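Local coordinates for Thg1-like uncharacterized protein (Bacillus thuringiensis, PDB 4KGM), which binds ATP with two magnesium ions and probably adds nucleotides to tRNA through a polymerase palm-like catalytic domain, as its Thg1 relatives do, at residues E231-E234 against Q235-L239. Residues are numbered along the deposited sequence; the frame is centred on the assembly and turned at random.
Sequences EYVE and QFVYL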
loop_
_atom_site.group_PDB
_atom_site.type_symbol
_atom_site.label_atom_id
_atom_site.label_comp_id
_atom_site.label_asym_id
_atom_site.label_seq_id
_atom_site.Cartn_x
_atom_site.Cartn_y
_atom_site.Cartn_z
ATOM N N GLU A 231 16.559 21.273 -18.687
ATOM C CA GLU A 231 15.347 21.617 -19.428
ATOM C C GLU A 231 15.003 20.537 -20.457
ATOM O O GLU A 231 13.862 20.437 -20.906
ATOM C CB GLU A 231 15.493 22.991 -20.094
ATOM C CG GLU A 231 14.277 23.460 -20.900
ATOM C CD GLU A 231 13.019 23.619 -20.058
ATOM O OE1 GLU A 231 11.911 23.554 -20.634
ATOM O OE2 GLU A 231 13.132 23.816 -18.829
ATOM N N TYR A 232 15.995 19.726 -20.812
ATOM C CA TYR A 232 15.791 18.604 -21.724
ATOM C C TYR A 232 14.735 17.646 -21.177
ATOM O O TYR A 232 13.968 17.051 -21.935
ATOM C CB TYR A 232 17.108 17.862 -21.951
ATOM C CG TYR A 232 17.013 16.703 -22.919
ATOM C CD1 TYR A 232 17.064 16.912 -24.291
ATOM C CD2 TYR A 232 16.884 15.398 -22.460
ATOM C CE1 TYR A 232 16.983 15.857 -25.179
ATOM C CE2 TYR A 232 16.803 14.335 -23.341
ATOM C CZ TYR A 232 16.855 14.572 -24.698
ATOM O OH TYR A 232 16.773 13.520 -25.581
ATOM N N VAL A 233 14.701 17.508 -19.855
ATOM C CA VAL A 233 13.699 16.682 -19.192
ATOM C C VAL A 233 12.536 17.536 -18.688
ATOM O O VAL A 233 11.370 17.195 -18.887
ATOM C CB VAL A 233 14.307 15.901 -18.008
ATOM C CG1 VAL A 233 13.216 15.189 -17.221
ATOM C CG2 VAL A 233 15.351 14.912 -18.503
ATOM N N GLU A 234 12.866 18.657 -18.055
ATOM C CA GLU A 234 11.869 19.517 -17.421
ATOM C C GLU A 234 10.861 20.125 -18.395
ATOM O O GLU A 234 9.824 20.641 -17.977
ATOM C CB GLU A 234 12.548 20.615 -16.596
ATOM C CG GLU A 234 13.290 20.082 -15.379
ATOM C CD GLU A 234 13.813 21.182 -14.480
ATOM O OE1 GLU A 234 13.944 22.328 -14.959
ATOM O OE2 GLU A 234 14.091 20.901 -13.294
ATOM N N GLN A 235 11.163 20.058 -19.689
ATOM C CA GLN A 235 10.244 20.539 -20.716
ATOM C C GLN A 235 8.963 19.713 -20.736
ATOM O O GLN A 235 7.922 20.173 -21.209
ATOM C CB GLN A 235 10.905 20.493 -22.095
ATOM C CG GLN A 235 11.391 19.110 -22.499
ATOM C CD GLN A 235 11.942 19.069 -23.912
ATOM O OE1 GLN A 235 11.426 19.732 -24.812
ATOM N NE2 GLN A 235 12.997 18.288 -24.112
ATOM N N PHE A 236 9.047 18.487 -20.229
ATOM C CA PHE A 236 7.897 17.594 -20.187
ATOM C C PHE A 236 7.273 17.586 -18.795
ATOM O O PHE A 236 6.160 17.097 -18.607
ATOM C CB PHE A 236 8.308 16.171 -20.576
ATOM C CG PHE A 236 8.999 16.073 -21.908
ATOM C CD1 PHE A 236 8.298 16.278 -23.084
ATOM C CD2 PHE A 236 10.345 15.757 -21.984
ATOM C CE1 PHE A 236 8.930 16.183 -24.311
ATOM C CE2 PHE A 236 10.984 15.659 -23.208
ATOM C CZ PHE A 236 10.276 15.873 -24.371
ATOM N N VAL A 237 7.999 18.132 -17.826
ATOM C CA VAL A 237 7.573 18.115 -16.430
ATOM C C VAL A 237 6.654 19.285 -16.092
ATOM O O VAL A 237 5.609 19.106 -15.465
ATOM C CB VAL A 237 8.784 18.134 -15.484
ATOM C CG1 VAL A 237 8.330 18.086 -14.037
ATOM C CG2 VAL A 237 9.709 16.971 -15.796
ATOM N N TYR A 238 7.049 20.484 -16.508
ATOM C CA TYR A 238 6.246 21.679 -16.270
ATOM C C TYR A 238 5.503 22.094 -17.538
ATOM O O TYR A 238 6.110 22.566 -18.500
ATOM C CB TYR A 238 7.124 22.822 -15.756
ATOM C CG TYR A 238 7.922 22.466 -14.520
ATOM C CD1 TYR A 238 7.381 22.622 -13.249
ATOM C CD2 TYR A 238 9.217 21.971 -14.623
ATOM C CE1 TYR A 238 8.108 22.295 -12.117
ATOM C CE2 TYR A 238 9.950 21.641 -13.496
ATOM C CZ TYR A 238 9.393 21.805 -12.245
ATOM O OH TYR A 238 10.121 21.479 -11.120
ATOM N N LEU A 239 4.188 21.913 -17.530
ATOM C CA LEU A 239 3.364 22.175 -18.707
ATOM C C LEU A 239 3.155 23.666 -18.957
ATOM O O LEU A 239 3.527 24.183 -20.011
ATOM C CB LEU A 239 2.012 21.468 -18.580
#
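The last helix of the chain, 231-237, is a short C-terminal segment whose turns bring Tyr232 up to Gln235 and Glu234 up to Tyr238. Its backbone hydrogen bonds mix two spacings: Gln235 N makes a bent bond (135°) to Glu231 O four residues back, whereas Phe236 N takes Val233 O, only three back, at 3.0 Å. Glu234 O serves two donors, a straight bond from Tyr238 N (3.1 Å), four residues on, and a weak one from Val237 N.

The side chain of Gln235 folds back along the helix. With CG between the backbone N and the carbonyl carbon (chi1 58°) and the chain extended beyond, its amide NE2 reaches Tyr232 O at 2.7 Å. The bond is straight at the donor (172°), with the acceptor in the amide plane, but NE2 comes to the carbonyl from out of its plane. Gln235 CG also lies over one face of the Phe236 ring, toward its rim. On another side, Glu234 and Tyr238 run side by side with carboxylate and ring planes nearly perpendicular, Glu234 CD lying 4.0 Å from Tyr238 CE2.

Val233 and Val237 pack on Val140 of helix 140-160, while Tyr232 and Phe236 touch strands 67-73 and 200-206 of the sheet. Apolar packing and the hydrogen bonds of Val237 O to Tyr84 OH and Gln137 NE2 thus both join the helix to the fold, while Gln235 NE2 supplies Tyr232 O with the donor that Phe236 N, turned to Val233 O, does not give.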